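Local coordinates for protein 2-Keto-3-deoxy-(6-phospho-)gluconate aldolase (Thermoproteus tenax, PDB 2R91) that is an aldolase of the dihydrodipicolinate synthetase family, built on a TIM barrel and found as one of four chains in the assembly, at residues L56-T61 against A83-S88; P124-N129 against Q171-N176; A198-E203 against I237-A242; V243-E248 against E268-L273. One frame throughout, in Å; residues are numbered along the deposited sequence.

Contact 1. Residues L56-T61 against A83-S88; sequences LTDAAT and AKYAES
Two neighbouring helices of the outer layer of the TIM barrel, 50-63 and 76-88, meet here through Thr57 and Asp58 on one side and Tyr85 and Ala86 on the other. They belong to successive beta-alpha units, joined through strand 67-70, and their short segments run nearly parallel, with axes 10.1 Å apart at a signed crossing angle of -23°. The inner half of the contact is apolar. Thr57 turns its methyl toward the facing helix, CG2 lying anti to the backbone N (chi1 -66° by OG1), and this places CG2 3.9 Å from Ala86 CA and 4.0 Å from Tyr85 CD2. The same rotation puts OG1 beside its own backbone N, where it bonds to the carbonyl of Lys53. Thr57 and Ala86 both also rest on Val69 of strand 67-70, so the pair sits between the helices and the barrel wall. Farther out, the Tyr85 side chain slides past Thr57 and crosses that of Asp58 at about a right angle, its ring plane turned 59° from the carboxylate. Arg89, just beyond the second segment, forms a salt bridge to Asp58 OD1, which would probably help to fix the carboxylate's rotation. The one hydrogen bond between the two segments runs from Tyr85 OH to the syn lone pair of Asp58 OD1, at 2.7 Å.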
loop_
_atom_site.group_PDB
_atom_site.type_symbol
_atom_site.label_atom_id
_atom_site.label_comp_id
_atom_site.label_asym_id
_atom_site.label_seq_id
_atom_site.Cartn_x
_atom_site.Cartn_y
_atom_site.Cartn_z
ATOM N N LEU A 56 -30.604 -13.446 12.327
ATOM C CA LEU A 56 -29.612 -14.391 11.877
ATOM C C LEU A 56 -29.068 -15.224 13.053
ATOM O O LEU A 56 -28.905 -16.437 12.949
ATOM C CB LEU A 56 -28.532 -13.573 11.131
ATOM C CG LEU A 56 -27.345 -14.285 10.523
ATOM C CD1 LEU A 56 -27.855 -15.227 9.371
ATOM C CD2 LEU A 56 -26.371 -13.207 10.002
ATOM N N THR A 57 -28.847 -14.585 14.199
ATOM C CA THR A 57 -28.461 -15.292 15.425
ATOM C C THR A 57 -29.502 -16.361 15.790
ATOM O O THR A 57 -29.155 -17.502 16.134
ATOM C CB THR A 57 -28.338 -14.291 16.618
ATOM O OG1 THR A 57 -27.246 -13.393 16.384
ATOM C CG2 THR A 57 -28.143 -15.003 17.961
ATOM N N ASP A 58 -30.783 -16.005 15.709
ATOM C CA ASP A 58 -31.838 -16.983 16.054
ATOM C C ASP A 58 -31.792 -18.142 15.069
ATOM O O ASP A 58 -31.866 -19.308 15.468
ATOM C CB ASP A 58 -33.228 -16.338 15.982
ATOM C CG ASP A 58 -33.486 -15.345 17.108
ATOM O OD1 ASP A 58 -32.865 -15.422 18.171
ATOM O OD2 ASP A 58 -34.362 -14.482 16.932
ATOM N N ALA A 59 -31.680 -17.823 13.772
ATOM C CA ALA A 59 -31.678 -18.871 12.734
ATOM C C ALA A 59 -30.472 -19.785 12.879
ATOM O O ALA A 59 -30.597 -21.002 12.751
ATOM C CB ALA A 59 -31.744 -18.251 11.301
ATOM N N ALA A 60 -29.301 -19.196 13.147
ATOM C CA ALA A 60 -28.059 -19.980 13.240
ATOM C C ALA A 60 -28.099 -20.894 14.464
ATOM O O ALA A 60 -27.831 -22.099 14.361
ATOM C CB ALA A 60 -26.804 -19.033 13.307
ATOM N N THR A 61 -28.425 -20.318 15.633
ATOM C CA THR A 61 -28.486 -21.121 16.868
ATOM C C THR A 61 -29.619 -22.172 16.859
ATOM O O THR A 61 -29.526 -23.179 17.535
ATOM C CB THR A 61 -28.553 -20.262 18.169
ATOM O OG1 THR A 61 -29.701 -19.398 18.133
ATOM C CG2 THR A 61 -27.277 -19.427 18.335
ATOM N N ALA A 83 -24.068 -8.781 21.389
ATOM C CA ALA A 83 -23.251 -9.788 22.099
ATOM C C ALA A 83 -24.036 -10.438 23.244
ATOM O O ALA A 83 -24.000 -11.663 23.434
ATOM C CB ALA A 83 -21.947 -9.170 22.622
ATOM N N LYS A 84 -24.763 -9.617 24.013
ATOM C CA LYS A 84 -25.571 -10.177 25.110
ATOM C C LYS A 84 -26.678 -11.070 24.554
ATOM O O LYS A 84 -26.937 -12.146 25.093
ATOM C CB LYS A 84 -26.165 -9.055 25.992
ATOM C CG LYS A 84 -25.160 -8.156 26.661
ATOM C CD LYS A 84 -25.869 -7.067 27.484
ATOM C CE LYS A 84 -24.899 -6.090 28.117
ATOM N NZ LYS A 84 -25.432 -4.632 28.344
ATOM N N TYR A 85 -27.327 -10.634 23.474
ATOM C CA TYR A 85 -28.365 -11.427 22.815
ATOM C C TYR A 85 -27.843 -12.786 22.332
ATOM O O TYR A 85 -28.465 -13.845 22.574
ATOM C CB TYR A 85 -28.949 -10.661 21.622
ATOM C CG TYR A 85 -30.166 -11.323 21.011
ATOM C CD1 TYR A 85 -31.396 -11.328 21.704
ATOM C CD2 TYR A 85 -30.101 -11.967 19.777
ATOM C CE1 TYR A 85 -32.503 -11.944 21.194
ATOM C CE2 TYR A 85 -31.223 -12.575 19.237
ATOM C CZ TYR A 85 -32.430 -12.549 19.965
ATOM O OH TYR A 85 -33.552 -13.128 19.474
ATOM N N ALA A 86 -26.706 -12.762 21.635
ATOM C CA ALA A 86 -26.084 -13.995 21.138
ATOM C C ALA A 86 -25.795 -14.954 22.296
ATOM O O ALA A 86 -26.081 -16.150 22.221
ATOM C CB ALA A 86 -24.795 -13.660 20.387
ATOM N N GLU A 87 -25.228 -14.426 23.362
ATOM C CA GLU A 87 -24.959 -15.241 24.539
ATOM C C GLU A 87 -26.232 -15.890 25.095
ATOM O O GLU A 87 -26.224 -17.070 25.473
ATOM C CB GLU A 87 -24.291 -14.400 25.608
ATOM C CG GLU A 87 -23.954 -15.219 26.859
ATOM C CD GLU A 87 -23.242 -14.367 27.874
ATOM O OE1 GLU A 87 -23.845 -13.397 28.353
ATOM O OE2 GLU A 87 -22.068 -14.624 28.166
ATOM N N SER A 88 -27.328 -15.146 25.116
ATOM C CA SER A 88 -28.594 -15.681 25.663
ATOM C C SER A 88 -29.162 -16.747 24.751
ATOM O O SER A 88 -29.857 -17.670 25.213
ATOM C CB SER A 88 -29.620 -14.567 25.861
ATOM O OG SER A 88 -30.196 -14.161 24.623
#

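Contact 2. Residues P124-N129 against Q171-N176; sequences PVFLYN and QARVYN. With SO4 (sulfate ion), chain E.
Phe126 and Arg173 both set CG beside the backbone N (chi1 -80° and -73°), and a bend at chi3 of the arginine swings its guanidinium against the phenylalanine ring in the interior of the TIM barrel. The parallel strands 125-129 and 173-176 are separated in the sheet by strand 149-154, so their side chains meet across the barrel interior. Phe126 presents its edge: CZ stands over one face of the guanidinium, offset toward the rim and 3.7 Å from Arg173 NH1, with the two planes 77° apart. The neighbouring ring atom, Phe126 CE2, packs 3.8 Å from Tyr175 CE2. Ile68 of strand 67-70 touches both Phe126 and Arg173. Within its own strand, Arg173 holds the Tyr175 hydroxyl side-on, close to the guanidinium plane, with Arg173 NE 2.8 Å and Arg173 NH2 2.9 Å from Tyr175 OH. A carboxylate oxygen of Glu2 is a third partner of this hydroxyl. Toward the C-terminal end of strand 125-129, Tyr128 reaches a sulfate ion, probably from the crystallisation liquor, that Thr42, Lys153 and Thr155 also bind. Sulfate O1 lies near the phenol plane, 2.5 Å from Tyr128 OH, short enough to leave the ion's exact position doubtful.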
loop_
_atom_site.group_PDB
_atom_site.type_symbol
_atom_site.label_atom_id
_atom_site.label_comp_id
_atom_site.label_asym_id
_atom_site.label_seq_id
_atom_site.Cartn_x
_atom_site.Cartn_y
_atom_site.Cartn_z
ATOM N N PRO A 124 -16.453 -16.441 25.510
ATOM C CA PRO A 124 -15.226 -15.920 24.892
ATOM C C PRO A 124 -15.519 -14.867 23.812
ATOM O O PRO A 124 -16.483 -15.007 23.050
ATOM C CB PRO A 124 -14.612 -17.157 24.231
ATOM C CG PRO A 124 -15.185 -18.322 24.990
ATOM C CD PRO A 124 -16.587 -17.898 25.334
ATOM N N VAL A 125 -14.715 -13.819 23.792
ATOM C CA VAL A 125 -14.751 -12.827 22.726
ATOM C C VAL A 125 -13.561 -13.060 21.771
ATOM O O VAL A 125 -12.413 -13.146 22.218
ATOM C CB VAL A 125 -14.691 -11.397 23.306
ATOM C CG1 VAL A 125 -14.493 -10.347 22.194
ATOM C CG2 VAL A 125 -15.978 -11.101 24.119
ATOM N N PHE A 126 -13.858 -13.181 20.474
ATOM C CA PHE A 126 -12.833 -13.392 19.423
ATOM C C PHE A 126 -12.537 -12.097 18.722
ATOM O O PHE A 126 -13.461 -11.307 18.423
ATOM C CB PHE A 126 -13.347 -14.360 18.344
ATOM C CG PHE A 126 -13.261 -15.824 18.712
ATOM C CD1 PHE A 126 -13.590 -16.273 19.983
ATOM C CD2 PHE A 126 -12.866 -16.749 17.769
ATOM C CE1 PHE A 126 -13.513 -17.632 20.302
ATOM C CE2 PHE A 126 -12.793 -18.119 18.083
ATOM C CZ PHE A 126 -13.124 -18.554 19.324
ATOM N N LEU A 127 -11.265 -11.868 18.414
ATOM C CA LEU A 127 -10.926 -10.834 17.461
ATOM C C LEU A 127 -11.155 -11.391 16.053
ATOM O O LEU A 127 -10.713 -12.494 15.735
ATOM C CB LEU A 127 -9.477 -10.377 17.666
ATOM C CG LEU A 127 -8.848 -9.621 16.480
ATOM C CD1 LEU A 127 -9.436 -8.225 16.244
ATOM C CD2 LEU A 127 -7.308 -9.584 16.646
ATOM N N TYR A 128 -11.897 -10.663 15.226
ATOM C CA TYR A 128 -12.048 -10.998 13.816
ATOM C C TYR A 128 -11.291 -9.922 13.047
ATOM O O TYR A 128 -11.767 -8.784 12.879
ATOM C CB TYR A 128 -13.542 -11.065 13.421
ATOM C CG TYR A 128 -13.865 -11.207 11.930
ATOM C CD1 TYR A 128 -12.967 -11.818 11.022
ATOM C CD2 TYR A 128 -15.088 -10.775 11.442
ATOM C CE1 TYR A 128 -13.293 -11.928 9.660
ATOM C CE2 TYR A 128 -15.423 -10.879 10.105
ATOM C CZ TYR A 128 -14.541 -11.468 9.214
ATOM O OH TYR A 128 -14.932 -11.549 7.901
ATOM N N ASN A 129 -10.089 -10.292 12.603
ATOM C CA ASN A 129 -9.154 -9.383 11.974
ATOM C C ASN A 129 -9.229 -9.577 10.453
ATOM O O ASN A 129 -9.246 -10.707 9.968
ATOM C CB ASN A 129 -7.738 -9.679 12.532
ATOM C CG ASN A 129 -6.700 -8.625 12.145
ATOM O OD1 ASN A 129 -5.699 -8.930 11.471
ATOM N ND2 ASN A 129 -6.898 -7.413 12.602
ATOM N N GLN A 171 -3.142 -19.728 24.594
ATOM C CA GLN A 171 -4.418 -20.333 24.980
ATOM C C GLN A 171 -5.604 -19.997 24.058
ATOM O O GLN A 171 -6.671 -20.620 24.153
ATOM C CB GLN A 171 -4.763 -19.951 26.421
ATOM C CG GLN A 171 -3.781 -20.518 27.461
ATOM C CD GLN A 171 -3.576 -22.023 27.295
ATOM O OE1 GLN A 171 -4.549 -22.804 27.249
ATOM N NE2 GLN A 171 -2.303 -22.443 27.193
ATOM N N ALA A 172 -5.431 -19.028 23.170
ATOM C CA ALA A 172 -6.509 -18.642 22.257
ATOM C C ALA A 172 -6.700 -19.705 21.189
ATOM O O ALA A 172 -5.730 -20.346 20.776
ATOM C CB ALA A 172 -6.183 -17.290 21.593
ATOM N N ARG A 173 -7.931 -19.869 20.713
ATOM C CA ARG A 173 -8.201 -20.614 19.491
ATOM C C ARG A 173 -7.984 -19.688 18.266
ATOM O O ARG A 173 -8.661 -18.668 18.122
ATOM C CB ARG A 173 -9.633 -21.125 19.493
ATOM C CG ARG A 173 -9.917 -22.295 20.450
ATOM C CD ARG A 173 -11.430 -22.378 20.786
ATOM N NE ARG A 173 -12.277 -22.548 19.588
ATOM C CZ ARG A 173 -13.592 -22.279 19.510
ATOM N NH1 ARG A 173 -14.262 -21.808 20.566
ATOM N NH2 ARG A 173 -14.248 -22.480 18.368
ATOM N N VAL A 174 -7.050 -20.065 17.393
ATOM C CA VAL A 174 -6.638 -19.233 16.241
ATOM C C VAL A 174 -6.978 -19.915 14.899
ATOM O O VAL A 174 -6.682 -21.101 14.696
ATOM C CB VAL A 174 -5.122 -18.841 16.342
ATOM C CG1 VAL A 174 -4.692 -18.007 15.141
ATOM C CG2 VAL A 174 -4.834 -18.088 17.649
ATOM N N TYR A 175 -7.625 -19.166 14.003
ATOM C CA TYR A 175 -8.115 -19.638 12.706
ATOM C C TYR A 175 -7.674 -18.667 11.615
ATOM O O TYR A 175 -7.637 -17.444 11.824
ATOM C CB TYR A 175 -9.657 -19.622 12.687
ATOM C CG TYR A 175 -10.249 -20.452 13.794
ATOM C CD1 TYR A 175 -10.648 -21.762 13.566
ATOM C CD2 TYR A 175 -10.356 -19.948 15.076
ATOM C CE1 TYR A 175 -11.146 -22.552 14.583
ATOM C CE2 TYR A 175 -10.881 -20.731 16.109
ATOM C CZ TYR A 175 -11.281 -22.023 15.836
ATOM O OH TYR A 175 -11.800 -22.794 16.850
ATOM N N ASN A 176 -7.336 -19.201 10.456
ATOM C CA ASN A 176 -7.077 -18.346 9.305
ATOM C C ASN A 176 -8.287 -18.356 8.374
ATOM O O ASN A 176 -8.924 -19.406 8.175
ATOM C CB ASN A 176 -5.774 -18.759 8.569
ATOM C CG ASN A 176 -5.522 -17.912 7.345
ATOM O OD1 ASN A 176 -6.084 -18.171 6.299
ATOM N ND2 ASN A 176 -4.716 -16.869 7.479
HETATM S S SO4 E . -14.907 -14.095 5.847
HETATM O O1 SO4 E . -13.864 -13.317 6.567
HETATM O O2 SO4 E . -14.376 -15.480 5.821
HETATM O O3 SO4 E . -16.276 -13.977 6.318
HETATM O O4 SO4 E . -15.056 -13.639 4.442
#

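Contact 3. Residues A198-E203 against I237-A242; sequences ANYLPE and IGYAAA
A single polar contact between two tyrosines, Tyr200 and Tyr239, links the turn that leads into helix 202-213 with the first turn of helix 239-251, in the helical region that follows the last strand of the TIM barrel. The backbones stay well apart, Tyr200 and Ala242 being nearest with 10.3 Å between their CA atoms, and the long phenol side chains span the gap. Tyr200 CG sits between the backbone N and the carbonyl carbon (chi1 49°), a rotation that directs its ring toward the other segment. Tyr239 projects from the start of its helix, just after the N-cap residue Gly238. Val231 and Leu246 pack on Tyr200, while Ala234 packs on Tyr239, whose ring also makes a cation-pi contact with Arg235. Each hydroxyl lies at the edge of the other ring, near its plane, and the side chains meet at an oblique angle. Ser196 bonds to the Tyr239 hydroxyl as well, giving that oxygen a second partner. Across the segments, Tyr200 OH and Tyr239 OH are hydrogen-bonded at 2.7 Å, and either may donate.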
loop_
_atom_site.group_PDB
_atom_site.type_symbol
_atom_site.label_atom_id
_atom_site.label_comp_id
_atom_site.label_asym_id
_atom_site.label_seq_id
_atom_site.Cartn_x
_atom_site.Cartn_y
_atom_site.Cartn_z
ATOM N N ALA A 198 -16.355 -23.067 2.755
ATOM C CA ALA A 198 -17.171 -24.017 3.531
ATOM C C ALA A 198 -18.659 -23.884 3.200
ATOM O O ALA A 198 -19.433 -24.793 3.480
ATOM C CB ALA A 198 -16.923 -23.890 5.034
ATOM N N ASN A 199 -19.060 -22.763 2.611
ATOM C CA ASN A 199 -20.431 -22.647 2.129
ATOM C C ASN A 199 -20.747 -23.575 0.969
ATOM O O ASN A 199 -21.812 -24.171 0.929
ATOM C CB ASN A 199 -20.764 -21.218 1.696
ATOM C CG ASN A 199 -20.947 -20.305 2.874
ATOM O OD1 ASN A 199 -21.987 -20.351 3.537
ATOM N ND2 ASN A 199 -19.920 -19.516 3.182
ATOM N N TYR A 200 -19.846 -23.629 -0.019
ATOM C CA TYR A 200 -20.167 -24.326 -1.273
ATOM C C TYR A 200 -19.459 -25.656 -1.453
ATOM O O TYR A 200 -19.961 -26.500 -2.179
ATOM C CB TYR A 200 -19.953 -23.421 -2.495
ATOM C CG TYR A 200 -18.619 -22.671 -2.560
ATOM C CD1 TYR A 200 -17.500 -23.240 -3.168
ATOM C CD2 TYR A 200 -18.514 -21.355 -2.092
ATOM C CE1 TYR A 200 -16.282 -22.522 -3.258
ATOM C CE2 TYR A 200 -17.324 -20.639 -2.175
ATOM C CZ TYR A 200 -16.213 -21.229 -2.778
ATOM O OH TYR A 200 -15.031 -20.521 -2.858
ATOM N N LEU A 201 -18.308 -25.841 -0.807
ATOM C CA LEU A 201 -17.556 -27.100 -0.905
ATOM C C LEU A 201 -16.994 -27.570 0.423
ATOM O O LEU A 201 -15.787 -27.830 0.551
ATOM C CB LEU A 201 -16.416 -27.000 -1.974
ATOM C CG LEU A 201 -16.933 -27.121 -3.397
ATOM C CD1 LEU A 201 -15.893 -26.609 -4.432
ATOM C CD2 LEU A 201 -17.349 -28.583 -3.674
ATOM N N PRO A 202 -17.877 -27.725 1.438
ATOM C CA PRO A 202 -17.403 -28.199 2.736
ATOM C C PRO A 202 -16.719 -29.562 2.600
ATOM O O PRO A 202 -15.782 -29.841 3.332
ATOM C CB PRO A 202 -18.723 -28.342 3.562
ATOM C CG PRO A 202 -19.832 -28.442 2.532
ATOM C CD PRO A 202 -19.336 -27.486 1.430
ATOM N N GLU A 203 -17.208 -30.406 1.692
ATOM C CA GLU A 203 -16.631 -31.748 1.546
ATOM C C GLU A 203 -15.203 -31.675 1.007
ATOM O O GLU A 203 -14.403 -32.535 1.290
ATOM C CB GLU A 203 -17.501 -32.663 0.682
ATOM C CG GLU A 203 -17.782 -32.196 -0.763
ATOM C CD GLU A 203 -19.013 -31.260 -0.891
ATOM O OE1 GLU A 203 -19.035 -30.203 -0.280
ATOM O OE2 GLU A 203 -19.973 -31.593 -1.613
ATOM N N ILE A 237 -16.144 -12.264 -11.230
ATOM C CA ILE A 237 -17.472 -11.617 -11.363
ATOM C C ILE A 237 -18.045 -10.948 -10.119
ATOM O O ILE A 237 -19.200 -10.507 -10.136
ATOM C CB ILE A 237 -18.566 -12.576 -11.849
ATOM C CG1 ILE A 237 -18.546 -13.849 -10.998
ATOM C CG2 ILE A 237 -18.489 -12.825 -13.360
ATOM C CD1 ILE A 237 -19.629 -14.747 -11.341
ATOM N N GLY A 238 -17.281 -10.890 -9.034
ATOM C CA GLY A 238 -17.802 -10.314 -7.796
ATOM C C GLY A 238 -17.941 -11.448 -6.792
ATOM O O GLY A 238 -18.982 -12.106 -6.720
ATOM N N TYR A 239 -16.888 -11.669 -6.010
ATOM C CA TYR A 239 -16.795 -12.872 -5.190
ATOM C C TYR A 239 -17.982 -13.017 -4.235
ATOM O O TYR A 239 -18.571 -14.085 -4.134
ATOM C CB TYR A 239 -15.491 -12.905 -4.390
ATOM C CG TYR A 239 -15.357 -14.244 -3.714
ATOM C CD1 TYR A 239 -15.092 -15.375 -4.468
ATOM C CD2 TYR A 239 -15.561 -14.388 -2.329
ATOM C CE1 TYR A 239 -15.009 -16.629 -3.890
ATOM C CE2 TYR A 239 -15.466 -15.640 -1.727
ATOM C CZ TYR A 239 -15.189 -16.756 -2.525
ATOM O OH TYR A 239 -15.108 -17.999 -1.978
ATOM N N ALA A 240 -18.322 -11.937 -3.538
ATOM C CA ALA A 240 -19.334 -12.010 -2.438
ATOM C C ALA A 240 -20.689 -12.462 -2.969
ATOM O O ALA A 240 -21.340 -13.343 -2.388
ATOM C CB ALA A 240 -19.435 -10.644 -1.714
ATOM N N ALA A 241 -21.086 -11.929 -4.125
ATOM C CA ALA A 241 -22.298 -12.424 -4.817
ATOM C C ALA A 241 -22.151 -13.832 -5.404
ATOM O O ALA A 241 -23.099 -14.642 -5.405
ATOM C CB ALA A 241 -22.740 -11.439 -5.897
ATOM N N ALA A 242 -20.962 -14.142 -5.919
ATOM C CA ALA A 242 -20.722 -15.440 -6.540
ATOM C C ALA A 242 -20.811 -16.618 -5.555
ATOM O O ALA A 242 -21.197 -17.724 -5.941
ATOM C CB ALA A 242 -19.317 -15.439 -7.305
#

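Contact 4. Residues V243-E248 against E268-L273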
loop_
_atom_site.group_PDB
_atom_site.type_symbol
_atom_site.label_atom_id
_atom_site.label_comp_id
_atom_site.label_asym_id
_atom_site.label_seq_id
_atom_site.Cartn_x
_atom_site.Cartn_y
_atom_site.Cartn_z
ATOM N N VAL A 243 -20.490 -16.375 -4.279
ATOM C CA VAL A 243 -20.516 -17.437 -3.269
ATOM C C VAL A 243 -21.884 -18.143 -3.283
ATOM O O VAL A 243 -21.962 -19.381 -3.182
ATOM C CB VAL A 243 -20.177 -16.875 -1.834
ATOM C CG1 VAL A 243 -20.476 -17.919 -0.725
ATOM C CG2 VAL A 243 -18.738 -16.418 -1.727
ATOM N N TYR A 244 -22.952 -17.355 -3.437
ATOM C CA TYR A 244 -24.326 -17.880 -3.435
ATOM C C TYR A 244 -24.565 -18.794 -4.627
ATOM O O TYR A 244 -25.164 -19.879 -4.492
ATOM C CB TYR A 244 -25.324 -16.725 -3.562
ATOM C CG TYR A 244 -25.435 -15.826 -2.363
ATOM C CD1 TYR A 244 -26.520 -15.964 -1.455
ATOM C CD2 TYR A 244 -24.491 -14.801 -2.138
ATOM C CE1 TYR A 244 -26.627 -15.105 -0.340
ATOM C CE2 TYR A 244 -24.586 -13.951 -1.028
ATOM C CZ TYR A 244 -25.689 -14.102 -0.143
ATOM O OH TYR A 244 -25.796 -13.240 0.951
ATOM N N GLU A 245 -24.092 -18.366 -5.804
ATOM C CA GLU A 245 -24.243 -19.208 -6.997
ATOM C C GLU A 245 -23.388 -20.475 -6.902
ATOM O O GLU A 245 -23.824 -21.555 -7.340
ATOM C CB GLU A 245 -23.976 -18.406 -8.293
ATOM C CG GLU A 245 -24.122 -19.206 -9.603
ATOM C CD GLU A 245 -25.563 -19.672 -9.846
ATOM O OE1 GLU A 245 -26.481 -19.124 -9.219
ATOM O OE2 GLU A 245 -25.764 -20.598 -10.651
ATOM N N LEU A 246 -22.184 -20.360 -6.323
ATOM C CA LEU A 246 -21.347 -21.537 -6.074
ATOM C C LEU A 246 -22.052 -22.569 -5.168
ATOM O O LEU A 246 -21.956 -23.783 -5.392
ATOM C CB LEU A 246 -19.980 -21.145 -5.498
ATOM C CG LEU A 246 -19.073 -20.330 -6.441
ATOM C CD1 LEU A 246 -17.807 -19.909 -5.721
ATOM C CD2 LEU A 246 -18.724 -21.146 -7.730
ATOM N N VAL A 247 -22.743 -22.099 -4.128
ATOM C CA VAL A 247 -23.577 -23.022 -3.337
ATOM C C VAL A 247 -24.604 -23.741 -4.220
ATOM O O VAL A 247 -24.746 -24.967 -4.143
ATOM C CB VAL A 247 -24.316 -22.296 -2.173
ATOM C CG1 VAL A 247 -25.253 -23.288 -1.379
ATOM C CG2 VAL A 247 -23.303 -21.639 -1.243
ATOM N N GLU A 248 -25.332 -23.002 -5.053
ATOM C CA GLU A 248 -26.320 -23.660 -5.927
ATOM C C GLU A 248 -25.633 -24.682 -6.841
ATOM O O GLU A 248 -26.068 -25.837 -6.962
ATOM C CB GLU A 248 -27.096 -22.625 -6.762
ATOM C CG GLU A 248 -27.735 -21.570 -5.870
ATOM C CD GLU A 248 -29.031 -20.980 -6.395
ATOM O OE1 GLU A 248 -29.467 -21.332 -7.538
ATOM O OE2 GLU A 248 -29.618 -20.162 -5.638
ATOM N N GLU A 268 -26.635 -13.599 -16.779
ATOM C CA GLU A 268 -25.479 -13.802 -17.653
ATOM C C GLU A 268 -24.239 -14.156 -16.818
ATOM O O GLU A 268 -23.443 -14.992 -17.222
ATOM C CB GLU A 268 -25.201 -12.553 -18.498
ATOM C CG GLU A 268 -26.296 -12.182 -19.563
ATOM C CD GLU A 268 -27.610 -11.554 -18.998
ATOM O OE1 GLU A 268 -27.628 -10.959 -17.874
ATOM O OE2 GLU A 268 -28.643 -11.658 -19.724
ATOM N N GLU A 269 -24.082 -13.508 -15.659
ATOM C CA GLU A 269 -22.949 -13.794 -14.771
ATOM C C GLU A 269 -23.057 -15.204 -14.205
ATOM O O GLU A 269 -22.070 -15.918 -14.107
ATOM C CB GLU A 269 -22.897 -12.779 -13.620
ATOM C CG GLU A 269 -22.362 -11.420 -14.004
ATOM C CD GLU A 269 -22.748 -10.312 -13.026
ATOM O OE1 GLU A 269 -23.758 -10.455 -12.296
ATOM O OE2 GLU A 269 -22.064 -9.284 -13.019
ATOM N N LYS A 270 -24.256 -15.594 -13.776
ATOM C CA LYS A 270 -24.489 -16.951 -13.290
ATOM C C LYS A 270 -24.153 -18.006 -14.345
ATOM O O LYS A 270 -23.511 -19.005 -14.041
ATOM C CB LYS A 270 -25.944 -17.126 -12.847
ATOM C CG LYS A 270 -26.276 -16.417 -11.546
ATOM C CD LYS A 270 -27.772 -16.579 -11.262
ATOM C CE LYS A 270 -28.202 -15.829 -10.034
ATOM N NZ LYS A 270 -29.665 -16.133 -9.796
ATOM N N ALA A 271 -24.590 -17.795 -15.583
ATOM C CA ALA A 271 -24.292 -18.776 -16.640
ATOM C C ALA A 271 -22.775 -18.883 -16.878
ATOM O O ALA A 271 -22.228 -19.980 -17.018
ATOM C CB ALA A 271 -25.046 -18.392 -17.949
ATOM N N TRP A 272 -22.100 -17.743 -16.906
ATOM C CA TRP A 272 -20.647 -17.715 -17.116
ATOM C C TRP A 272 -19.931 -18.474 -15.991
ATOM O O TRP A 272 -19.002 -19.266 -16.214
ATOM C CB TRP A 272 -20.135 -16.267 -17.229
ATOM C CG TRP A 272 -18.636 -16.213 -17.429
ATOM C CD1 TRP A 272 -17.972 -16.219 -18.637
ATOM C CD2 TRP A 272 -17.611 -16.240 -16.411
ATOM N NE1 TRP A 272 -16.614 -16.206 -18.421
ATOM C CE2 TRP A 272 -16.356 -16.228 -17.081
ATOM C CE3 TRP A 272 -17.628 -16.229 -15.003
ATOM C CZ2 TRP A 272 -15.134 -16.211 -16.399
ATOM C CZ3 TRP A 272 -16.427 -16.240 -14.320
ATOM C CH2 TRP A 272 -15.183 -16.228 -15.017
ATOM N N LEU A 273 -20.359 -18.253 -14.749
ATOM C CA LEU A 273 -19.703 -18.937 -13.641
ATOM C C LEU A 273 -19.911 -20.432 -13.673
ATOM O O LEU A 273 -18.991 -21.184 -13.382
ATOM C CB LEU A 273 -20.215 -18.372 -12.286
ATOM C CG LEU A 273 -19.523 -18.874 -11.024
ATOM C CD1 LEU A 273 -18.030 -18.491 -11.019
ATOM C CD2 LEU A 273 -20.300 -18.324 -9.764
HETATM O O HOH W 1 -29.719 -18.750 -9.185
#
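Glu245 and Lys270 cross at about a right angle where helices 239-251 and 267-276, outside the strands of the TIM barrel, pack with a signed crossing angle of -54° between their short segments. The carboxylate lies against the aliphatic part of the lysine: Glu245 OE1 is 3.5 Å from Lys270 CD, and Glu245 CD is 3.7 Å from Lys270 CG. Glu245 starts with CG anti to the backbone N and then bends at chi2 (65°), which lays its carboxylate against the lysine chain, whereas Lys270 is extended and carries its ammonium past the acid. Leu273, in turn, slides by Glu245 in the opposite direction and crosses Leu246 at about a right angle. One methyl does the touching in both cases, Leu273 CD2 lying 3.9 Å from Glu245 CG and 3.8 Å from Leu246 CD2. Ile237 and Ala234 of helix 217-237 pack on Leu273 and Leu246 respectively. Glu245 OE1 and Lys270 NZ, 4.4 Å apart, do not form a salt bridge; a water accepts from Lys270 NZ at 2.7 Å and donates to Glu245 OE1 and Glu248 OE1. Glu245 OE2 forms a salt bridge to Arg274. Two cationic groups near this buried acid would probably favour its charged form.

How the contacts relate
The four contacts follow one another along the chain and sample different layers of a single barrel. Contact 2 lies inside it, and the sulfate held by Tyr128 of its first segment, probably from the crystallisation liquor, is bound toward the C-terminal end of strand 125-129. Contact 1 belongs to the surrounding helices, its centre 18 Å from that of contact 2, with nearest atoms about 6 Å apart. Contacts 3 and 4 form a separate region, across the chain's centre from contact 2 and with centres 23 and 31 Å from it. These two share helix 239-251, have centres only 9 Å apart, and touch directly: Tyr200 CB lies 3.5 Å from Val247 N, and Ile237 CD1 lies 3.8 Å from Leu273 CB.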